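Local coordinates for uncharacterized lipoprotein GfcB (Escherichia coli K12, PDB 2IN5) that is of unknown function but, as a membrane-attached lipoprotein homologous to a group 4 capsule protein, probably takes part in handling surface polysaccharide, at residues Ala14-Asn19 / Arg46-Leu51; Gln28-Pro33 / Ala141-Leu146; Gly74-Thr79 / Ile188-Thr193; Gln94-Asn99 / Ser107-Asp112. All coordinates share one frame; numbering follows the deposited sequence.

Interaction 1 of 4, residues Ala14-Asn19 / Arg46-Leu51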
loop_
_atom_site.group_PDB
_atom_site.type_symbol
_atom_site.label_atom_id
_atom_site.label_comp_id
_atom_site.label_asym_id
_atom_site.label_seq_id
_atom_site.Cartn_x
_atom_site.Cartn_y
_atom_site.Cartn_z
ATOM N N ALA A 14 8.918 10.668 8.440
ATOM C CA ALA A 14 9.109 11.436 9.670
ATOM C C ALA A 14 10.240 12.436 9.473
ATOM O O ALA A 14 10.109 13.617 9.803
ATOM C CB ALA A 14 9.430 10.510 10.831
ATOM N N SER A 15 11.345 11.954 8.925
ATOM C CA SER A 15 12.492 12.801 8.676
ATOM C C SER A 15 12.084 14.026 7.856
ATOM O O SER A 15 12.504 15.148 8.146
ATOM C CB SER A 15 13.567 12.005 7.943
ATOM O OG SER A 15 14.701 12.810 7.678
ATOM N N LEU A 16 11.261 13.812 6.834
ATOM C CA LEU A 16 10.813 14.909 5.986
ATOM C C LEU A 16 10.117 15.989 6.805
ATOM O O LEU A 16 10.381 17.181 6.640
ATOM C CB LEU A 16 9.860 14.392 4.911
ATOM C CG LEU A 16 9.108 15.474 4.131
ATOM C CD1 LEU A 16 10.097 16.397 3.438
ATOM C CD2 LEU A 16 8.186 14.818 3.121
ATOM N N PHE A 17 9.225 15.568 7.691
ATOM C CA PHE A 17 8.495 16.508 8.525
ATOM C C PHE A 17 9.308 17.002 9.712
ATOM O O PHE A 17 8.928 17.973 10.356
ATOM C CB PHE A 17 7.205 15.864 9.017
ATOM C CG PHE A 17 6.202 15.627 7.932
ATOM C CD1 PHE A 17 5.557 16.700 7.320
ATOM C CD2 PHE A 17 5.896 14.334 7.524
ATOM C CE1 PHE A 17 4.621 16.489 6.318
ATOM C CE2 PHE A 17 4.958 14.110 6.519
ATOM C CZ PHE A 17 4.319 15.190 5.915
ATOM N N ASP A 18 10.421 16.333 9.996
ATOM C CA ASP A 18 11.288 16.718 11.107
ATOM C C ASP A 18 12.389 17.675 10.647
ATOM O O ASP A 18 13.055 18.303 11.466
ATOM C CB ASP A 18 11.947 15.479 11.734
ATOM C CG ASP A 18 10.976 14.632 12.552
ATOM O OD1 ASP A 18 11.418 13.600 13.112
ATOM O OD2 ASP A 18 9.783 14.989 12.643
ATOM N N ASN A 19 12.579 17.774 9.335
ATOM C CA ASN A 19 13.613 18.633 8.763
ATOM C C ASN A 19 13.021 19.717 7.863
ATOM O O ASN A 19 13.698 20.241 6.974
ATOM C CB ASN A 19 14.607 17.778 7.961
ATOM C CG ASN A 19 15.299 16.715 8.817
ATOM O OD1 ASN A 19 15.993 15.836 8.298
ATOM N ND2 ASN A 19 15.117 16.798 10.135
ATOM N N ARG A 46 -4.225 24.470 4.605
ATOM C CA ARG A 46 -3.456 23.638 3.699
ATOM C C ARG A 46 -2.426 22.788 4.430
ATOM O O ARG A 46 -1.687 23.292 5.276
ATOM C CB ARG A 46 -2.746 24.522 2.681
ATOM C CG ARG A 46 -1.637 23.824 1.945
ATOM C CD ARG A 46 -0.514 24.787 1.610
ATOM N NE ARG A 46 -0.867 25.697 0.530
ATOM C CZ ARG A 46 -0.001 26.512 -0.064
ATOM N NH1 ARG A 46 1.269 26.528 0.323
ATOM N NH2 ARG A 46 -0.400 27.298 -1.058
ATOM N N ILE A 47 -2.379 21.499 4.111
ATOM C CA ILE A 47 -1.400 20.612 4.728
ATOM C C ILE A 47 -0.606 19.920 3.633
ATOM O O ILE A 47 -1.112 19.698 2.528
ATOM C CB ILE A 47 -2.049 19.525 5.614
ATOM C CG1 ILE A 47 -2.763 18.494 4.747
ATOM C CG2 ILE A 47 -3.057 20.159 6.569
ATOM C CD1 ILE A 47 -3.170 17.271 5.497
ATOM N N PHE A 48 0.635 19.576 3.955
ATOM C CA PHE A 48 1.534 18.915 3.024
ATOM C C PHE A 48 1.398 17.399 3.134
ATOM O O PHE A 48 1.488 16.840 4.226
ATOM C CB PHE A 48 2.972 19.320 3.327
ATOM C CG PHE A 48 3.927 19.024 2.216
ATOM C CD1 PHE A 48 3.810 19.682 0.998
ATOM C CD2 PHE A 48 4.935 18.088 2.377
ATOM C CE1 PHE A 48 4.687 19.413 -0.049
ATOM C CE2 PHE A 48 5.819 17.809 1.340
ATOM C CZ PHE A 48 5.693 18.476 0.124
ATOM N N VAL A 49 1.189 16.744 1.995
ATOM C CA VAL A 49 1.027 15.291 1.935
ATOM C C VAL A 49 2.031 14.716 0.923
ATOM O O VAL A 49 2.353 15.358 -0.068
ATOM C CB VAL A 49 -0.427 14.943 1.516
ATOM C CG1 VAL A 49 -0.598 13.452 1.389
ATOM C CG2 VAL A 49 -1.407 15.496 2.537
ATOM N N VAL A 50 2.531 13.514 1.173
ATOM C CA VAL A 50 3.504 12.908 0.280
ATOM C C VAL A 50 2.963 11.599 -0.316
ATOM O O VAL A 50 2.116 10.945 0.292
ATOM C CB VAL A 50 4.832 12.645 1.053
ATOM C CG1 VAL A 50 4.591 11.675 2.191
ATOM C CG2 VAL A 50 5.891 12.104 0.129
ATOM N N LEU A 51 3.428 11.222 -1.509
ATOM C CA LEU A 51 2.965 9.983 -2.134
ATOM C C LEU A 51 3.831 8.863 -1.628
ATOM O O LEU A 51 5.002 8.749 -1.996
ATOM C CB LEU A 51 3.050 10.048 -3.669
ATOM C CG LEU A 51 2.755 8.766 -4.475
ATOM C CD1 LEU A 51 1.357 8.221 -4.152
ATOM C CD2 LEU A 51 2.864 9.085 -5.960
#

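Interaction 2 of 4, residues Gln28-Pro33 / Ala141-Leu146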
loop_
_atom_site.group_PDB
_atom_site.type_symbol
_atom_site.label_atom_id
_atom_site.label_comp_id
_atom_site.label_asym_id
_atom_site.label_seq_id
_atom_site.Cartn_x
_atom_site.Cartn_y
_atom_site.Cartn_z
ATOM N N GLN A 28 12.751 23.777 -2.377
ATOM C CA GLN A 28 12.825 22.464 -1.754
ATOM C C GLN A 28 11.777 21.513 -2.333
ATOM O O GLN A 28 12.008 20.306 -2.429
ATOM C CB GLN A 28 12.663 22.591 -0.234
ATOM C CG GLN A 28 13.990 22.646 0.521
ATOM C CD GLN A 28 14.870 23.826 0.122
ATOM O OE1 GLN A 28 14.603 24.970 0.497
ATOM N NE2 GLN A 28 15.921 23.550 -0.646
ATOM N N ILE A 29 10.632 22.065 -2.725
ATOM C CA ILE A 29 9.554 21.276 -3.311
ATOM C C ILE A 29 10.050 20.632 -4.609
ATOM O O ILE A 29 9.951 19.420 -4.787
ATOM C CB ILE A 29 8.307 22.161 -3.629
ATOM C CG1 ILE A 29 7.727 22.753 -2.339
ATOM C CG2 ILE A 29 7.248 21.338 -4.361
ATOM C CD1 ILE A 29 7.248 21.720 -1.331
ATOM N N GLN A 30 10.590 21.443 -5.512
ATOM C CA GLN A 30 11.085 20.925 -6.777
ATOM C C GLN A 30 12.286 20.013 -6.568
ATOM O O GLN A 30 12.688 19.282 -7.476
ATOM C CB GLN A 30 11.464 22.075 -7.708
ATOM C CG GLN A 30 10.323 23.035 -8.000
ATOM C CD GLN A 30 10.761 24.192 -8.870
ATOM O OE1 GLN A 30 11.704 24.913 -8.531
ATOM N NE2 GLN A 30 10.081 24.381 -9.999
ATOM N N ALA A 31 12.852 20.053 -5.366
ATOM C CA ALA A 31 14.008 19.222 -5.043
ATOM C C ALA A 31 13.592 17.850 -4.496
ATOM O O ALA A 31 14.397 16.917 -4.476
ATOM C CB ALA A 31 14.913 19.947 -4.040
ATOM N N LEU A 32 12.346 17.725 -4.039
ATOM C CA LEU A 32 11.885 16.435 -3.532
ATOM C C LEU A 32 11.788 15.474 -4.715
ATOM O O LEU A 32 11.159 15.776 -5.732
ATOM C CB LEU A 32 10.540 16.570 -2.822
ATOM C CG LEU A 32 10.632 17.287 -1.466
ATOM C CD1 LEU A 32 9.261 17.348 -0.838
ATOM C CD2 LEU A 32 11.596 16.564 -0.537
ATOM N N PRO A 33 12.434 14.305 -4.596
ATOM C CA PRO A 33 12.453 13.279 -5.641
ATOM C C PRO A 33 11.106 12.614 -5.932
ATOM O O PRO A 33 10.883 12.118 -7.038
ATOM C CB PRO A 33 13.510 12.304 -5.134
ATOM C CG PRO A 33 13.333 12.374 -3.654
ATOM C CD PRO A 33 13.127 13.845 -3.379
ATOM N N ALA A 141 4.347 25.605 -7.399
ATOM C CA ALA A 141 5.738 25.409 -7.011
ATOM C C ALA A 141 6.610 26.304 -7.880
ATOM O O ALA A 141 7.709 25.921 -8.282
ATOM C CB ALA A 141 6.139 23.948 -7.181
ATOM N N GLY A 142 6.085 27.490 -8.183
ATOM C CA GLY A 142 6.811 28.459 -8.979
ATOM C C GLY A 142 7.003 28.131 -10.443
ATOM O O GLY A 142 7.953 28.595 -11.070
ATOM N N ARG A 143 6.109 27.331 -10.999
ATOM C CA ARG A 143 6.208 26.975 -12.401
ATOM C C ARG A 143 4.849 27.088 -13.051
ATOM O O ARG A 143 3.814 26.902 -12.406
ATOM C CB ARG A 143 6.723 25.552 -12.562
ATOM C CG ARG A 143 8.222 25.417 -12.539
ATOM C CD ARG A 143 8.597 23.960 -12.765
ATOM N NE ARG A 143 7.803 23.388 -13.855
ATOM C CZ ARG A 143 7.905 23.752 -15.129
ATOM N NH1 ARG A 143 7.134 23.181 -16.043
ATOM N NH2 ARG A 143 8.792 24.673 -15.490
ATOM N N ASN A 144 4.861 27.399 -14.338
ATOM C CA ASN A 144 3.633 27.531 -15.083
ATOM C C ASN A 144 3.239 26.218 -15.728
ATOM O O ASN A 144 4.090 25.454 -16.189
ATOM C CB ASN A 144 3.773 28.591 -16.165
ATOM C CG ASN A 144 3.660 29.980 -15.619
ATOM O OD1 ASN A 144 3.067 30.191 -14.563
ATOM N ND2 ASN A 144 4.209 30.947 -16.343
ATOM N N VAL A 145 1.939 25.960 -15.745
ATOM C CA VAL A 145 1.411 24.752 -16.360
ATOM C C VAL A 145 0.079 25.053 -17.060
ATOM O O VAL A 145 -0.847 25.605 -16.457
ATOM C CB VAL A 145 1.248 23.602 -15.312
ATOM C CG1 VAL A 145 0.357 24.036 -14.171
ATOM C CG2 VAL A 145 0.696 22.356 -15.985
ATOM N N LEU A 146 0.023 24.726 -18.351
ATOM C CA LEU A 146 -1.176 24.927 -19.160
ATOM C C LEU A 146 -2.095 23.767 -18.880
ATOM O O LEU A 146 -1.700 22.615 -19.030
ATOM C CB LEU A 146 -0.845 24.942 -20.651
ATOM C CG LEU A 146 -0.160 26.195 -21.182
ATOM C CD1 LEU A 146 0.065 26.062 -22.685
ATOM C CD2 LEU A 146 -1.033 27.395 -20.888
#

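Interaction 3 of 4, residues Gly74-Thr79 / Ile188-Thr193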
loop_
_atom_site.group_PDB
_atom_site.type_symbol
_atom_site.label_atom_id
_atom_site.label_comp_id
_atom_site.label_asym_id
_atom_site.label_seq_id
_atom_site.Cartn_x
_atom_site.Cartn_y
_atom_site.Cartn_z
ATOM N N GLY A 74 -6.200 12.659 -9.568
ATOM C CA GLY A 74 -6.956 13.737 -8.952
ATOM C C GLY A 74 -8.300 13.378 -8.353
ATOM O O GLY A 74 -8.864 14.169 -7.589
ATOM N N ARG A 75 -8.818 12.202 -8.702
ATOM C CA ARG A 75 -10.107 11.750 -8.191
ATOM C C ARG A 75 -9.941 11.105 -6.828
ATOM O O ARG A 75 -9.099 10.223 -6.646
ATOM C CB ARG A 75 -10.744 10.722 -9.137
ATOM C CG ARG A 75 -12.115 10.233 -8.671
ATOM C CD ARG A 75 -13.165 11.327 -8.792
ATOM N NE ARG A 75 -13.574 11.517 -10.175
ATOM C CZ ARG A 75 -14.510 12.370 -10.582
ATOM N NH1 ARG A 75 -15.152 13.139 -9.711
ATOM N NH2 ARG A 75 -14.819 12.437 -11.873
ATOM N N LEU A 76 -10.752 11.537 -5.873
ATOM C CA LEU A 76 -10.696 10.977 -4.532
ATOM C C LEU A 76 -11.516 9.690 -4.508
ATOM O O LEU A 76 -12.714 9.694 -4.825
ATOM C CB LEU A 76 -11.255 11.970 -3.518
ATOM C CG LEU A 76 -11.065 11.509 -2.076
ATOM C CD1 LEU A 76 -9.572 11.362 -1.770
ATOM C CD2 LEU A 76 -11.711 12.508 -1.144
ATOM N N LEU A 77 -10.851 8.598 -4.144
ATOM C CA LEU A 77 -11.480 7.287 -4.081
ATOM C C LEU A 77 -11.647 6.730 -2.671
ATOM O O LEU A 77 -12.537 5.912 -2.427
ATOM C CB LEU A 77 -10.675 6.290 -4.903
ATOM C CG LEU A 77 -10.550 6.625 -6.389
ATOM C CD1 LEU A 77 -9.523 5.709 -6.996
ATOM C CD2 LEU A 77 -11.907 6.497 -7.096
ATOM N N LYS A 78 -10.799 7.156 -1.742
ATOM C CA LYS A 78 -10.894 6.654 -0.379
ATOM C C LYS A 78 -9.981 7.422 0.569
ATOM O O LYS A 78 -8.920 7.884 0.166
ATOM C CB LYS A 78 -10.528 5.165 -0.368
ATOM C CG LYS A 78 -10.700 4.454 0.965
ATOM C CD LYS A 78 -10.070 3.072 0.920
ATOM C CE LYS A 78 -10.019 2.433 2.301
ATOM N NZ LYS A 78 -8.916 1.416 2.389
ATOM N N THR A 79 -10.408 7.574 1.817
ATOM C CA THR A 79 -9.597 8.253 2.826
ATOM C C THR A 79 -9.560 7.407 4.094
ATOM O O THR A 79 -10.463 6.608 4.346
ATOM C CB THR A 79 -10.131 9.670 3.189
ATOM O OG1 THR A 79 -11.463 9.577 3.716
ATOM C CG2 THR A 79 -10.123 10.577 1.963
ATOM N N ILE A 188 -18.478 18.211 2.377
ATOM C CA ILE A 188 -17.058 18.118 2.714
ATOM C C ILE A 188 -16.107 18.377 1.541
ATOM O O ILE A 188 -15.467 17.460 1.017
ATOM C CB ILE A 188 -16.717 16.759 3.333
ATOM C CG1 ILE A 188 -17.616 16.505 4.541
ATOM C CG2 ILE A 188 -15.257 16.747 3.784
ATOM C CD1 ILE A 188 -17.423 15.137 5.175
ATOM N N PRO A 189 -15.972 19.653 1.142
ATOM C CA PRO A 189 -15.104 20.042 0.033
ATOM C C PRO A 189 -13.642 19.701 0.246
ATOM O O PRO A 189 -13.087 19.881 1.331
ATOM C CB PRO A 189 -15.373 21.539 -0.102
ATOM C CG PRO A 189 -15.683 21.951 1.293
ATOM C CD PRO A 189 -16.556 20.838 1.796
ATOM N N VAL A 190 -13.035 19.196 -0.818
ATOM C CA VAL A 190 -11.647 18.790 -0.804
ATOM C C VAL A 190 -10.908 19.495 -1.931
ATOM O O VAL A 190 -11.387 19.544 -3.064
ATOM C CB VAL A 190 -11.536 17.264 -1.001
ATOM C CG1 VAL A 190 -10.083 16.832 -0.995
ATOM C CG2 VAL A 190 -12.312 16.549 0.088
ATOM N N GLU A 191 -9.744 20.051 -1.612
ATOM C CA GLU A 191 -8.920 20.750 -2.600
ATOM C C GLU A 191 -7.552 20.097 -2.618
ATOM O O GLU A 191 -6.946 19.895 -1.568
ATOM C CB GLU A 191 -8.766 22.229 -2.231
ATOM C CG GLU A 191 -10.046 23.047 -2.272
ATOM C CD GLU A 191 -9.807 24.506 -1.907
ATOM O OE1 GLU A 191 -8.935 25.146 -2.542
ATOM O OE2 GLU A 191 -10.491 25.016 -0.987
HETATM N N MSE A 192 -7.068 19.763 -3.808
HETATM C CA MSE A 192 -5.763 19.134 -3.932
HETATM C C MSE A 192 -4.927 19.766 -5.036
HETATM O O MSE A 192 -5.419 19.998 -6.141
HETATM C CB MSE A 192 -5.920 17.643 -4.210
HETATM C CG MSE A 192 -6.715 16.914 -3.148
HETATM SE SE MSE A 192 -6.683 15.004 -3.404
HETATM C CE MSE A 192 -8.163 14.913 -4.644
ATOM N N THR A 193 -3.666 20.048 -4.720
ATOM C CA THR A 193 -2.742 20.634 -5.680
ATOM C C THR A 193 -1.525 19.718 -5.740
ATOM O O THR A 193 -0.843 19.507 -4.739
ATOM C CB THR A 193 -2.319 22.071 -5.266
ATOM O OG1 THR A 193 -3.473 22.919 -5.236
ATOM C CG2 THR A 193 -1.329 22.650 -6.273
#

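Interaction 4 of 4, residues Gln94-Asn99 / Ser107-Asp112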
loop_
_atom_site.group_PDB
_atom_site.type_symbol
_atom_site.label_atom_id
_atom_site.label_comp_id
_atom_site.label_asym_id
_atom_site.label_seq_id
_atom_site.Cartn_x
_atom_site.Cartn_y
_atom_site.Cartn_z
ATOM N N GLN A 94 -14.663 3.501 -14.787
ATOM C CA GLN A 94 -15.349 4.222 -15.858
ATOM C C GLN A 94 -15.235 5.736 -15.678
ATOM O O GLN A 94 -15.927 6.508 -16.341
ATOM C CB GLN A 94 -16.829 3.826 -15.879
ATOM C CG GLN A 94 -17.372 3.434 -17.252
ATOM C CD GLN A 94 -16.466 2.450 -17.977
ATOM O OE1 GLN A 94 -15.969 1.485 -17.383
ATOM N NE2 GLN A 94 -16.250 2.687 -19.271
ATOM N N ASP A 95 -14.377 6.169 -14.764
ATOM C CA ASP A 95 -14.206 7.596 -14.543
ATOM C C ASP A 95 -13.401 8.186 -15.696
ATOM O O ASP A 95 -12.320 7.705 -16.019
ATOM C CB ASP A 95 -13.513 7.837 -13.202
ATOM C CG ASP A 95 -13.146 9.295 -12.981
ATOM O OD1 ASP A 95 -13.849 10.196 -13.497
ATOM O OD2 ASP A 95 -12.151 9.531 -12.265
ATOM N N PRO A 96 -13.933 9.233 -16.341
ATOM C CA PRO A 96 -13.251 9.885 -17.469
ATOM C C PRO A 96 -11.828 10.361 -17.176
ATOM O O PRO A 96 -10.999 10.435 -18.078
ATOM C CB PRO A 96 -14.203 11.022 -17.852
ATOM C CG PRO A 96 -15.032 11.240 -16.635
ATOM C CD PRO A 96 -15.227 9.874 -16.058
ATOM N N LEU A 97 -11.551 10.669 -15.912
ATOM C CA LEU A 97 -10.227 11.098 -15.513
ATOM C C LEU A 97 -9.211 9.987 -15.700
ATOM O O LEU A 97 -8.009 10.215 -15.569
ATOM C CB LEU A 97 -10.232 11.548 -14.058
ATOM C CG LEU A 97 -11.027 12.827 -13.808
ATOM C CD1 LEU A 97 -11.134 13.085 -12.313
ATOM C CD2 LEU A 97 -10.336 13.986 -14.510
ATOM N N ARG A 98 -9.672 8.776 -15.996
ATOM C CA ARG A 98 -8.721 7.684 -16.205
ATOM C C ARG A 98 -7.967 7.926 -17.502
ATOM O O ARG A 98 -6.893 7.377 -17.712
ATOM C CB ARG A 98 -9.424 6.323 -16.244
ATOM C CG ARG A 98 -9.903 5.841 -14.886
ATOM C CD ARG A 98 -10.435 4.425 -14.942
ATOM N NE ARG A 98 -9.575 3.509 -14.200
ATOM C CZ ARG A 98 -8.441 3.004 -14.667
ATOM N NH1 ARG A 98 -8.030 3.316 -15.890
ATOM N NH2 ARG A 98 -7.703 2.210 -13.902
ATOM N N ASN A 99 -8.547 8.745 -18.370
ATOM C CA ASN A 99 -7.920 9.115 -19.635
ATOM C C ASN A 99 -8.268 10.591 -19.827
ATOM O O ASN A 99 -9.018 10.958 -20.729
ATOM C CB ASN A 99 -8.480 8.280 -20.788
ATOM C CG ASN A 99 -7.591 8.326 -22.026
ATOM O OD1 ASN A 99 -7.047 9.381 -22.376
ATOM N ND2 ASN A 99 -7.442 7.183 -22.695
ATOM N N SER A 107 -18.866 14.147 -21.454
ATOM C CA SER A 107 -18.593 12.843 -20.848
ATOM C C SER A 107 -19.450 12.647 -19.602
ATOM O O SER A 107 -19.663 13.580 -18.830
ATOM C CB SER A 107 -17.113 12.716 -20.467
ATOM O OG SER A 107 -16.287 12.582 -21.605
ATOM N N ARG A 108 -19.938 11.429 -19.407
ATOM C CA ARG A 108 -20.780 11.157 -18.260
ATOM C C ARG A 108 -20.208 10.006 -17.449
ATOM O O ARG A 108 -19.345 9.267 -17.922
ATOM C CB ARG A 108 -22.216 10.858 -18.724
ATOM C CG ARG A 108 -22.787 11.937 -19.664
ATOM C CD ARG A 108 -24.312 12.116 -19.561
ATOM N NE ARG A 108 -25.061 10.877 -19.773
ATOM C CZ ARG A 108 -26.393 10.791 -19.773
ATOM N NH1 ARG A 108 -27.139 11.874 -19.576
ATOM N NH2 ARG A 108 -26.985 9.613 -19.957
ATOM N N TRP A 109 -20.664 9.882 -16.210
ATOM C CA TRP A 109 -20.201 8.812 -15.336
ATOM C C TRP A 109 -21.187 8.618 -14.209
ATOM O O TRP A 109 -21.681 9.577 -13.623
ATOM C CB TRP A 109 -18.819 9.136 -14.769
ATOM C CG TRP A 109 -18.294 8.110 -13.803
ATOM C CD1 TRP A 109 -18.439 6.759 -13.885
ATOM C CD2 TRP A 109 -17.483 8.356 -12.651
ATOM N NE1 TRP A 109 -17.764 6.145 -12.859
ATOM C CE2 TRP A 109 -17.165 7.104 -12.086
ATOM C CE3 TRP A 109 -16.988 9.515 -12.044
ATOM C CZ2 TRP A 109 -16.371 6.975 -10.941
ATOM C CZ3 TRP A 109 -16.198 9.387 -10.904
ATOM C CH2 TRP A 109 -15.898 8.123 -10.367
ATOM N N THR A 110 -21.480 7.360 -13.919
ATOM C CA THR A 110 -22.418 7.027 -12.867
ATOM C C THR A 110 -21.759 6.069 -11.889
ATOM O O THR A 110 -21.125 5.092 -12.283
ATOM C CB THR A 110 -23.711 6.402 -13.460
ATOM O OG1 THR A 110 -24.501 7.435 -14.062
ATOM C CG2 THR A 110 -24.534 5.713 -12.378
ATOM N N ARG A 111 -21.888 6.373 -10.604
ATOM C CA ARG A 111 -21.300 5.529 -9.578
ATOM C C ARG A 111 -21.962 5.801 -8.242
ATOM O O ARG A 111 -22.743 6.747 -8.099
ATOM C CB ARG A 111 -19.790 5.792 -9.472
ATOM C CG ARG A 111 -19.400 7.142 -8.879
ATOM C CD ARG A 111 -19.888 8.293 -9.732
ATOM N NE ARG A 111 -19.210 9.533 -9.386
ATOM C CZ ARG A 111 -19.345 10.673 -10.055
ATOM N NH1 ARG A 111 -20.137 10.741 -11.118
ATOM N NH2 ARG A 111 -18.682 11.750 -9.663
ATOM N N ASP A 112 -21.672 4.956 -7.264
ATOM C CA ASP A 112 -22.225 5.154 -5.936
ATOM C C ASP A 112 -21.038 5.411 -5.004
ATOM O O ASP A 112 -19.927 4.962 -5.276
ATOM C CB ASP A 112 -23.002 3.907 -5.471
ATOM C CG ASP A 112 -24.205 3.585 -6.355
ATOM O OD1 ASP A 112 -25.087 4.457 -6.541
ATOM O OD2 ASP A 112 -24.273 2.441 -6.857
#

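Interaction 1 of 4, residues Ala14-Asn19 / Arg46-Leu51
L16 reaches across first: its CD2 methyl comes in near the plane of the F48 ring, 4.2 Å from F48 CE2 at the ring edge, and also leans on V50, with CD2 4.5 Å from V50 CB. The branch gets there because CG stands opposite the backbone N (chi1 169°). Next comes F17, whose CG sits beside its own N, and the ring slants forward to present an edge. F17 CZ lies 3.7 Å from F48 O, with that oxygen close to the plane of the F17 ring. F17 CE1 meets the edge of the F48 ring at CD2, 4.3 Å away, while F48 CD2 lies well off the plane of the F17 ring and outside its outline. This is the last turn of helix 8-18 packed on strand 47-55, their local directions 150° apart and so nearly antiparallel. The axes pass 10.7 Å from each other, and side chains of both segments fill the interval. Y34 adds to this layer beside L16 and V50, and M8 of the second subunit packs on V50. At N19 the backbone leaves helical geometry, its NH bonding weakly back to S15 O.

Interaction 2 of 4, residues Gln28-Pro33 / Ala141-Leu146
The amide nitrogen of Q30, NE2, lies against the CG and CD methylenes of R143 and the carbonyl oxygen of A141. R143 CD is 3.2 Å from Q30 NE2, a tight approach whose detail is doubtful, and A141 O lies 3.3 Å from Q30 NE2. The angle to that oxygen is too poor for a hydrogen bond, so across these two segments the amide meets the hairpin by contact without one. Q30 reaches this far because its chain runs straight on from CG (chi2 177°). R143, by contrast, folds at chi3, and its guanidinium ends up turned only 21° from the plane of the Q30 amide. Both residues are exposed, which makes this the solvent side of the contact. Deeper in, the meeting is apolar: the A141 methyl CB touches I29 CG2 at 4.0 Å. The end of the other I29 branch leads away from A141, CD1 packing on F48; I29 also touches V24 and L195. Q30 CG brushes A141 CB, at 4.4 Å, so the alanine methyl is approached by two successive residues of the short, weakly bonded helix 26-31. A141 and G142 both have positive phi, the left-handed pair of backbone conformations found in type I' turns. With V145 paired to L138 behind them, they form the tip of a two-residue beta hairpin linking strands 120-140 and 143-156, against which the helix lies.

Interaction 3 of 4, residues Gly74-Thr79 / Ile188-Thr193
G74 to L76 and V190 to M192 run in opposed directions, with the CA atoms of G74 and M192 7.5 Å apart and those of L76 and V190 8.7 Å apart. That is too wide for neighbouring paired strands, and the segments meet through their side chains. G74, at a positive phi of 81°, turns the chain into strand 75-80, and a classic beta bulge follows where L77 and K78 both face V70. The largest share of buried surface belongs to M192, a selenomethionine. Its chain bends at the selenium (chi3 -86°) and swings the CE methyl to G74 O, a short 3.1 Å from M192 CE. That carbonyl has a polar partner as well, a hydrogen bond from Q181 NE2. The same methyl lies 4.4 Å from L76 CB. Farther along, L76 CD2 meets V190 CG2 at 4.3 Å, methyl to methyl. A chi1 of -173° swings L76 CG away from its own N and carries the isobutyl group across toward V190. All four touching residues are buried, and the centre of the contact is about 4 Å from the centre of the chain. Around it, V190 packs on L39 and L41, and M192 on M37, all from strand 36-41. L69 of strand 68-72 also touches M192. Q181, in strand 176-182 next to 189-194, bonds L76 N too, tying strand 75-80 to that side of the fold.

Interaction 4 of 4, residues Gln94-Asn99 / Ser107-Asp112
W109 gives up the most surface here, and D95 and P96 take most of it. D95 lies over one face of the indole: its CB stands 3.6 Å from the centroid of the six-membered ring, only 8° off the normal, a CH-pi contact. Turned trans to N (chi1 173°), the carboxylate carries on above the ring, tilted 20° from its plane, and D95 OD1 comes to 3.5 Å from W109 CE3. OD1 also takes a weak bond from L97 N, and its salt-bridge partner is R75, which itself packs on W109. Q94 O sits over the same face, 3.5 Å from W109 CD1. In this way the loop between strands 86-89 and 108-117 folds back over the start of strand 108-117, and the 3-10 turn 96-98 begins just after D95. The other indole face is taken by R111, whose CD lies 3.6 Å above the ring plane and whose guanidinium sets a face against W109 CE3. At the indole edge, W109 NE1 hydrogen-bonds to N91 O. Were the indole replaced by an alanine, D95 and R111 would be likely to lose the surface they both lie on, and N91 O its donor. P96 meets W109 at about a right angle, CD to CB at 3.9 Å, and P96 CB then touches S107 CB at 4.3 Å, with F130 and I103 also packing on the proline.

In the fold
From the N terminus, helix 8-18 meets strand 47-55 in interaction 1, closing a loop of 26 residues. Helix 26-31 lies within that loop, and interaction 2 carries it on to the hairpin tip at 141-142, so the two contacts cross; they also touch, with L32 packing on both F48 and L16. Interaction 3 opens after interaction 1 has closed and crosses interaction 2, joining strand 75-80 to the last strand, 189-194. Interaction 4, a short local closure, falls within the spans of both interactions 2 and 3. It is joined to interaction 3 through R75, whose side chain also packs against L97, while interactions 1 and 2 lie beyond the chain's centre from it.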